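Local coordinates for protein putative tetrapyrrole (Corrin/porphyrin) methylase (Bacteroides fragilis, PDB 3FFY) that probably methylates the 2'-hydroxyl of a cytidine ribose in 16S rRNA with S-adenosyl-L-methionine, this chain being the C-terminal half of the enzyme, at residues A[43-48]-A[107-112]; A[4-9]-A[47-52]. All blocks are in the same frame, centred on the assembly; numbering follows the deposited sequence. Where two conformers were deposited one is given.

Interaction 1 (A[43-48]-A[107-112]); sequences HRTMVF and VIVLAG
Met46 and Phe48 pair with Leu110 and Ile108 through four backbone hydrogen bonds, which make 45-48 and 107-110 neighbouring antiparallel strands, the axes of the two short segments coming within 4.7 Å. Met46 N reaches Leu110 O at 2.8 Å, and Leu110 N returns the bond to Met46 O; Phe48 and Ile108 are joined in the same two-way fashion. All four are close to straight. Val47 and Val109 form the non-hydrogen-bonded pair between them, where CA-H···O contacts fill in, as from Val47 CA to Ile108 O at 3.3 Å.

Apolar contacts differ on the two faces. On the face of Met46, Phe48, Ile108 and Leu110, Met46, a selenomethionine, lies side by side with Leu110. Its chain bends at the last torsion (chi3 -75°), which brings CE to 3.5 Å from Leu110 CD2. That methyl lies 4.1 Å from Phe48 CE2, so it touches both the flexible selenomethionine and, obliquely, the ring of Phe48. The opposite face carries compact beta-branched residues suited to extended strands: Val47 CG1 meets Val107 CG1 at 3.6 Å, and Thr45 CG2, anti to the backbone N, packs very tightly on Val109 CG1 at 3.2 Å.

Polar links beyond the ladder use a water, which donates to Thr45 OG1 and accepts from Gly112 N. The hydroxyl also hydrogen-bonds to Pro16 O, its strongest polar partner, so two partners hold this buried OG1. Gly112 suits its place because a CB would run into the carbonyl oxygens of His43 and Arg44.

These are central strands of a mixed sheet, flanked by parallel strand 20-24 beside 45-50 and antiparallel strand 71-77 beside 106-110. Helix 55-66 packs on the Ile108 and Leu110 face, while helix 6-12 lies against Val47, Val107 and Val109.

Interaction 2 (A[4-9]-A[47-52]); sequences TAFVPA and VFYESP
Tyr49 points its phenol at the start of helix 6-12, and its OH accepts a hydrogen bond from Phe6 N at 3.1 Å. The amide sits in the plane of the Tyr49 ring, at its edge, and the bond is bent, with an N-H···O angle of 145°. Tyrosine suits this place because its long, rigid ring carries a polar atom from the strand to the backbone of the helix while offering carbon along the way. The same OH is hydrogen-bonded to Ala3 O, so it is held by two backbone groups of one short N-terminal segment.

Phe6 and Tyr49 cross without stacking. The OH lies in the plane of the Phe6 ring, beside its edge, 3.5 Å from Phe6 CD2. Phe6 CG occupies the crowded position between its own backbone N and carbonyl carbon (chi1 77°). CB is directed toward the strand, while the far end of the ring leads away. That CB is what meets Val47, touching CG1 at 3.5 Å. Ala5 adds its methyl near the same phenol, with CB 4.1 Å from Tyr49 CE1; a side chain this small is consistent with the close approach of the backbone to the hydroxyl. Phe22, from the adjoining strand 20-24, meets the ring of Tyr49 edge-to-face and also touches that of Phe6, extending the aromatic group.

Taken together, this is helix-on-sheet packing as found in alpha/beta domains, here within the C-terminal half of a tetrapyrrole-methylase-type fold.

In the fold
Strand 45-50 takes part in both contacts, and Val47 is where they overlap most directly. Interaction 1 joins the strand to its antiparallel neighbour 106-110 deep in the fold; it rests on a backbone ladder of four nearly straight bonds, with apolar side chains on both faces. Interaction 2 is smaller, burying 188 Å² against 512 Å², and attaches helix 6-12 to one of those faces. It is largely buried too, but reaches the surface at Thr4, and relies across the contact on a single bent hydrogen bond to a side chain and a few carbon contacts. Val107 connects the two: its CG1 lies 3.3 Å from Ala9 CB, and its CG2 packs against Tyr49 CE1.

Interaction 1 (A[43-48]-A[107-112])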
ATOM      1  N   HIS A  43       2.761  20.058 -10.314  1.00 30.25           N
ATOM      2  CA  HIS A  43       2.119  19.972  -9.004  1.00 31.20           C
ATOM      3  C   HIS A  43       1.336  18.664  -8.786  1.00 30.41           C
ATOM      4  O   HIS A  43       0.989  18.339  -7.663  1.00 30.16           O
ATOM      5  CB  HIS A  43       1.206  21.174  -8.753  1.00 32.19           C
ATOM      6  CG  HIS A  43       1.931  22.493  -8.658  1.00 35.96           C
ATOM      7  ND1 HIS A  43       2.704  23.009  -9.686  1.00 39.93           N
ATOM      8  CD2 HIS A  43       1.968  23.422  -7.666  1.00 39.38           C
ATOM      9  CE1 HIS A  43       3.190  24.190  -9.329  1.00 40.57           C
ATOM     10  NE2 HIS A  43       2.759  24.465  -8.109  1.00 40.73           N
ATOM     11  N   ARG A  44       1.042  17.917  -9.851  1.00 30.72           N
ATOM     12  CA  ARG A  44       0.293  16.653  -9.735  0.50 30.31           C
ATOM     13  C   ARG A  44       1.263  15.502  -9.431  1.00 29.65           C
ATOM     14  O   ARG A  44       2.410  15.555  -9.811  1.00 28.40           O
ATOM     15  CB  ARG A  44      -0.486  16.327 -11.026  0.50 30.65           C
ATOM     16  CG  ARG A  44      -1.559  17.359 -11.479  0.50 31.59           C
ATOM     17  CD  ARG A  44      -1.817  17.194 -12.996  0.50 33.53           C
ATOM     18  NE  ARG A  44      -2.832  18.086 -13.592  0.50 34.11           N
ATOM     19  CZ  ARG A  44      -3.841  17.655 -14.329  0.50 33.53           C
ATOM     20  NH1 ARG A  44      -3.971  16.361 -14.566  0.50 33.32           N
ATOM     21  NH2 ARG A  44      -4.718  18.516 -14.823  0.50 35.21           N
ATOM     22  N   THR A  45       0.755  14.463  -8.755  1.00 29.04           N
ATOM     23  CA  THR A  45       1.446  13.178  -8.607  1.00 28.47           C
ATOM     24  C   THR A  45       1.827  12.673 -10.000  1.00 27.16           C
ATOM     25  O   THR A  45       1.073  12.811 -10.932  1.00 27.55           O
ATOM     26  CB  THR A  45       0.532  12.159  -7.928  1.00 28.42           C
ATOM     27  OG1 THR A  45       0.173  12.674  -6.642  1.00 27.67           O
ATOM     28  CG2 THR A  45       1.212  10.793  -7.780  1.00 26.87           C
HETATM   29  N   MSE A  46       3.017  12.111 -10.121  1.00 26.58           N
HETATM   30  CA  MSE A  46       3.535  11.580 -11.371  1.00 26.06           C
HETATM   31  C   MSE A  46       3.686  10.099 -11.189  1.00 26.48           C
HETATM   32  O   MSE A  46       4.085   9.644 -10.111  1.00 26.71           O
HETATM   33  CB  MSE A  46       4.876  12.212 -11.669  1.00 24.94           C
HETATM   34  CG  MSE A  46       4.673  13.664 -12.074  1.00 25.18           C
HETATM   35 SE   MSE A  46       6.212  14.697 -11.866  0.55 24.17          SE
HETATM   36  CE  MSE A  46       6.149  14.833  -9.905  1.00 25.48           C
ATOM     37  N   VAL A  47       3.387   9.348 -12.238  1.00 27.24           N
ATOM     38  CA  VAL A  47       3.536   7.902 -12.181  1.00 28.16           C
ATOM     39  C   VAL A  47       4.447   7.467 -13.306  1.00 28.19           C
ATOM     40  O   VAL A  47       4.256   7.857 -14.484  1.00 29.10           O
ATOM     41  CB  VAL A  47       2.178   7.161 -12.313  1.00 29.17           C
ATOM     42  CG1 VAL A  47       2.427   5.615 -12.263  1.00 29.13           C
ATOM     43  CG2 VAL A  47       1.196   7.680 -11.221  1.00 27.73           C
ATOM     44  N   PHE A  48       5.457   6.693 -12.922  1.00 27.81           N
ATOM     45  CA  PHE A  48       6.465   6.156 -13.851  1.00 28.08           C
ATOM     46  C   PHE A  48       6.576   4.643 -13.649  1.00 28.58           C
ATOM     47  O   PHE A  48       6.319   4.132 -12.555  1.00 27.02           O
ATOM     48  CB  PHE A  48       7.858   6.708 -13.534  1.00 28.29           C
ATOM     49  CG  PHE A  48       7.945   8.219 -13.461  1.00 28.07           C
ATOM     50  CD1 PHE A  48       8.347   8.959 -14.566  1.00 28.27           C
ATOM     51  CD2 PHE A  48       7.684   8.870 -12.271  1.00 28.66           C
ATOM     52  CE1 PHE A  48       8.447  10.352 -14.475  1.00 30.62           C
ATOM     53  CE2 PHE A  48       7.777  10.250 -12.167  1.00 29.75           C
ATOM     54  CZ  PHE A  48       8.152  10.991 -13.269  1.00 30.36           C
ATOM     55  N   VAL A 107       6.650   0.380 -10.164  1.00 29.54           N
ATOM     56  CA  VAL A 107       5.942   1.601 -10.429  1.00 29.55           C
ATOM     57  C   VAL A 107       6.475   2.575  -9.386  1.00 29.80           C
ATOM     58  O   VAL A 107       6.626   2.233  -8.183  1.00 29.62           O
ATOM     59  CB  VAL A 107       4.374   1.440 -10.221  1.00 29.88           C
ATOM     60  CG1 VAL A 107       3.619   2.746 -10.535  1.00 27.88           C
ATOM     61  CG2 VAL A 107       3.820   0.233 -10.998  1.00 28.27           C
ATOM     62  N   ILE A 108       6.800   3.791  -9.856  1.00 28.95           N
ATOM     63  CA  ILE A 108       7.174   4.876  -9.018  1.00 27.85           C
ATOM     64  C   ILE A 108       6.044   5.890  -9.027  1.00 28.26           C
ATOM     65  O   ILE A 108       5.624   6.365 -10.101  1.00 27.83           O
ATOM     66  CB  ILE A 108       8.497   5.576  -9.493  1.00 27.85           C
ATOM     67  CG1 ILE A 108       9.586   4.526  -9.719  1.00 25.47           C
ATOM     68  CG2 ILE A 108       8.910   6.697  -8.466  1.00 22.76           C
ATOM     69  CD1 ILE A 108      10.895   5.043 -10.442  1.00 27.53           C
ATOM     70  N   VAL A 109       5.554   6.208  -7.827  1.00 27.91           N
ATOM     71  CA  VAL A 109       4.541   7.263  -7.642  1.00 27.05           C
ATOM     72  C   VAL A 109       5.209   8.384  -6.877  1.00 26.71           C
ATOM     73  O   VAL A 109       5.585   8.221  -5.705  1.00 26.93           O
ATOM     74  CB  VAL A 109       3.294   6.760  -6.899  1.00 27.07           C
ATOM     75  CG1 VAL A 109       2.174   7.888  -6.811  1.00 23.23           C
ATOM     76  CG2 VAL A 109       2.770   5.544  -7.625  1.00 25.93           C
ATOM     77  N   LEU A 110       5.415   9.500  -7.577  1.00 26.18           N
ATOM     78  CA  LEU A 110       6.166  10.653  -7.103  1.00 25.40           C
ATOM     79  C   LEU A 110       5.200  11.818  -6.826  1.00 25.04           C
ATOM     80  O   LEU A 110       4.406  12.212  -7.671  1.00 24.55           O
ATOM     81  CB  LEU A 110       7.163  11.097  -8.192  1.00 25.74           C
ATOM     82  CG  LEU A 110       8.152  12.240  -7.850  1.00 28.87           C
ATOM     83  CD1 LEU A 110       9.156  11.895  -6.663  1.00 27.11           C
ATOM     84  CD2 LEU A 110       8.877  12.725  -9.154  1.00 28.51           C
ATOM     85  N   ALA A 111       5.311  12.369  -5.638  1.00 24.89           N
ATOM     86  CA  ALA A 111       4.556  13.556  -5.227  1.00 25.50           C
ATOM     87  C   ALA A 111       4.928  14.731  -6.106  1.00 25.67           C
ATOM     88  O   ALA A 111       6.104  14.906  -6.501  1.00 24.36           O
ATOM     89  CB  ALA A 111       4.815  13.872  -3.704  1.00 24.51           C
ATOM     90  N   GLY A 112       3.923  15.513  -6.468  1.00 26.60           N
ATOM     91  CA  GLY A 112       4.203  16.766  -7.165  1.00 27.66           C
ATOM     92  C   GLY A 112       4.701  17.879  -6.245  1.00 28.91           C
ATOM     93  O   GLY A 112       4.839  17.702  -5.037  1.00 29.06           O
TER
HETATM   94  O   HOH W   1       1.521  14.831  -5.293  1.00 27.69           O

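Interaction 2 (A[4-9]-A[47-52])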
ATOM      1  N   THR A   4      -1.357  -1.895 -16.523  1.00 34.88           N
ATOM      2  CA  THR A   4      -2.122  -1.035 -15.602  1.00 33.61           C
ATOM      3  C   THR A   4      -1.790  -1.310 -14.130  1.00 33.20           C
ATOM      4  O   THR A   4      -2.599  -1.088 -13.222  1.00 32.95           O
ATOM      5  CB  THR A   4      -3.599  -1.183 -15.835  1.00 33.02           C
ATOM      6  OG1 THR A   4      -3.957  -2.573 -15.770  1.00 32.51           O
ATOM      7  CG2 THR A   4      -3.951  -0.609 -17.193  1.00 31.65           C
ATOM      8  N   ALA A   5      -0.545  -1.749 -13.928  1.00 32.66           N
ATOM      9  CA  ALA A   5       0.085  -1.864 -12.608  1.00 32.28           C
ATOM     10  C   ALA A   5       0.039  -0.546 -11.829  1.00 31.37           C
ATOM     11  O   ALA A   5       0.054  -0.551 -10.592  1.00 31.15           O
ATOM     12  CB  ALA A   5       1.552  -2.323 -12.780  1.00 32.52           C
ATOM     13  N   PHE A   6       0.001   0.581 -12.543  1.00 29.23           N
ATOM     14  CA  PHE A   6      -0.057   1.857 -11.865  1.00 28.81           C
ATOM     15  C   PHE A   6      -1.298   2.035 -11.007  1.00 28.28           C
ATOM     16  O   PHE A   6      -1.224   2.738 -10.007  1.00 27.46           O
ATOM     17  CB  PHE A   6       0.118   3.037 -12.822  1.00 28.93           C
ATOM     18  CG  PHE A   6      -1.099   3.359 -13.641  1.00 28.47           C
ATOM     19  CD1 PHE A   6      -2.115   4.146 -13.127  1.00 28.59           C
ATOM     20  CD2 PHE A   6      -1.216   2.871 -14.961  1.00 27.40           C
ATOM     21  CE1 PHE A   6      -3.229   4.420 -13.923  1.00 29.57           C
ATOM     22  CE2 PHE A   6      -2.298   3.124 -15.733  1.00 29.29           C
ATOM     23  CZ  PHE A   6      -3.316   3.900 -15.232  1.00 30.51           C
ATOM     24  N   VAL A   7      -2.413   1.404 -11.375  1.00 29.31           N
ATOM     25  CA  VAL A   7      -3.680   1.598 -10.629  1.00 30.07           C
ATOM     26  C   VAL A   7      -3.498   1.209  -9.133  1.00 30.06           C
ATOM     27  O   VAL A   7      -3.614   2.052  -8.257  1.00 29.08           O
ATOM     28  CB  VAL A   7      -4.855   0.915 -11.332  1.00 30.37           C
ATOM     29  CG1 VAL A   7      -6.186   1.121 -10.548  1.00 31.67           C
ATOM     30  CG2 VAL A   7      -5.018   1.458 -12.756  1.00 29.67           C
ATOM     31  N   PRO A   8      -3.112  -0.044  -8.834  1.00 31.05           N
ATOM     32  CA  PRO A   8      -2.899  -0.321  -7.395  1.00 31.89           C
ATOM     33  C   PRO A   8      -1.723   0.435  -6.758  1.00 31.15           C
ATOM     34  O   PRO A   8      -1.733   0.686  -5.554  1.00 30.65           O
ATOM     35  CB  PRO A   8      -2.636  -1.836  -7.364  1.00 32.76           C
ATOM     36  CG  PRO A   8      -2.161  -2.172  -8.801  1.00 32.11           C
ATOM     37  CD  PRO A   8      -2.986  -1.259  -9.662  1.00 31.37           C
ATOM     38  N   ALA A   9      -0.695   0.777  -7.546  1.00 31.21           N
ATOM     39  CA  ALA A   9       0.439   1.551  -7.033  1.00 31.19           C
ATOM     40  C   ALA A   9      -0.049   2.896  -6.511  1.00 30.94           C
ATOM     41  O   ALA A   9       0.349   3.328  -5.429  1.00 31.32           O
ATOM     42  CB  ALA A   9       1.536   1.756  -8.117  1.00 30.80           C
ATOM     43  N   VAL A  47       3.387   9.348 -12.238  1.00 27.24           N
ATOM     44  CA  VAL A  47       3.536   7.902 -12.181  1.00 28.16           C
ATOM     45  C   VAL A  47       4.447   7.467 -13.306  1.00 28.19           C
ATOM     46  O   VAL A  47       4.256   7.857 -14.484  1.00 29.10           O
ATOM     47  CB  VAL A  47       2.178   7.161 -12.313  1.00 29.17           C
ATOM     48  CG1 VAL A  47       2.427   5.615 -12.263  1.00 29.13           C
ATOM     49  CG2 VAL A  47       1.196   7.680 -11.221  1.00 27.73           C
ATOM     50  N   PHE A  48       5.457   6.693 -12.922  1.00 27.81           N
ATOM     51  CA  PHE A  48       6.465   6.156 -13.851  1.00 28.08           C
ATOM     52  C   PHE A  48       6.576   4.643 -13.649  1.00 28.58           C
ATOM     53  O   PHE A  48       6.319   4.132 -12.555  1.00 27.02           O
ATOM     54  CB  PHE A  48       7.858   6.708 -13.534  1.00 28.29           C
ATOM     55  CG  PHE A  48       7.945   8.219 -13.461  1.00 28.07           C
ATOM     56  CD1 PHE A  48       8.347   8.959 -14.566  1.00 28.27           C
ATOM     57  CD2 PHE A  48       7.684   8.870 -12.271  1.00 28.66           C
ATOM     58  CE1 PHE A  48       8.447  10.352 -14.475  1.00 30.62           C
ATOM     59  CE2 PHE A  48       7.777  10.250 -12.167  1.00 29.75           C
ATOM     60  CZ  PHE A  48       8.152  10.991 -13.269  1.00 30.36           C
ATOM     61  N   TYR A  49       7.014   3.958 -14.706  1.00 29.83           N
ATOM     62  CA  TYR A  49       7.444   2.548 -14.666  1.00 30.32           C
ATOM     63  C   TYR A  49       8.945   2.512 -14.788  1.00 31.11           C
ATOM     64  O   TYR A  49       9.539   3.337 -15.504  1.00 30.89           O
ATOM     65  CB  TYR A  49       6.832   1.750 -15.822  1.00 30.03           C
ATOM     66  CG  TYR A  49       5.350   1.472 -15.711  1.00 30.03           C
ATOM     67  CD1 TYR A  49       4.749   1.274 -14.496  1.00 32.82           C
ATOM     68  CD2 TYR A  49       4.562   1.365 -16.839  1.00 31.82           C
ATOM     69  CE1 TYR A  49       3.396   0.971 -14.412  1.00 33.60           C
ATOM     70  CE2 TYR A  49       3.220   1.051 -16.752  1.00 30.70           C
ATOM     71  CZ  TYR A  49       2.656   0.867 -15.523  1.00 32.33           C
ATOM     72  OH  TYR A  49       1.327   0.557 -15.398  1.00 33.78           O
ATOM     73  N   GLU A  50       9.560   1.566 -14.086  1.00 30.82           N
ATOM     74  CA  GLU A  50      11.001   1.442 -14.106  1.00 30.73           C
ATOM     75  C   GLU A  50      11.431  -0.018 -13.934  1.00 31.31           C
ATOM     76  O   GLU A  50      10.696  -0.852 -13.366  1.00 30.08           O
ATOM     77  CB  GLU A  50      11.601   2.314 -13.005  1.00 30.61           C
ATOM     78  CG  GLU A  50      13.102   2.526 -13.085  1.00 31.43           C
ATOM     79  CD  GLU A  50      13.522   3.014 -14.455  1.00 31.56           C
ATOM     80  OE1 GLU A  50      13.594   4.254 -14.599  1.00 29.50           O
ATOM     81  OE2 GLU A  50      13.691   2.157 -15.379  1.00 32.61           O
ATOM     82  N   SER A  51      12.628  -0.320 -14.425  1.00 31.78           N
ATOM     83  CA  SER A  51      13.202  -1.644 -14.247  1.00 32.11           C
ATOM     84  C   SER A  51      14.049  -1.678 -12.986  1.00 32.74           C
ATOM     85  O   SER A  51      14.507  -0.614 -12.476  1.00 31.99           O
ATOM     86  CB  SER A  51      14.012  -2.027 -15.474  1.00 32.44           C
ATOM     87  OG  SER A  51      15.287  -1.418 -15.477  1.00 33.71           O
ATOM     88  N   PRO A  52      14.225  -2.880 -12.429  1.00 33.13           N
ATOM     89  CA  PRO A  52      14.905  -2.951 -11.126  1.00 33.74           C
ATOM     90  C   PRO A  52      16.366  -2.457 -11.203  1.00 34.16           C
ATOM     91  O   PRO A  52      16.850  -1.827 -10.265  1.00 34.33           O
ATOM     92  CB  PRO A  52      14.864  -4.440 -10.759  1.00 33.72           C
ATOM     93  CG  PRO A  52      14.026  -5.119 -11.789  1.00 33.69           C
ATOM     94  CD  PRO A  52      13.806  -4.198 -12.943  1.00 33.61           C
TER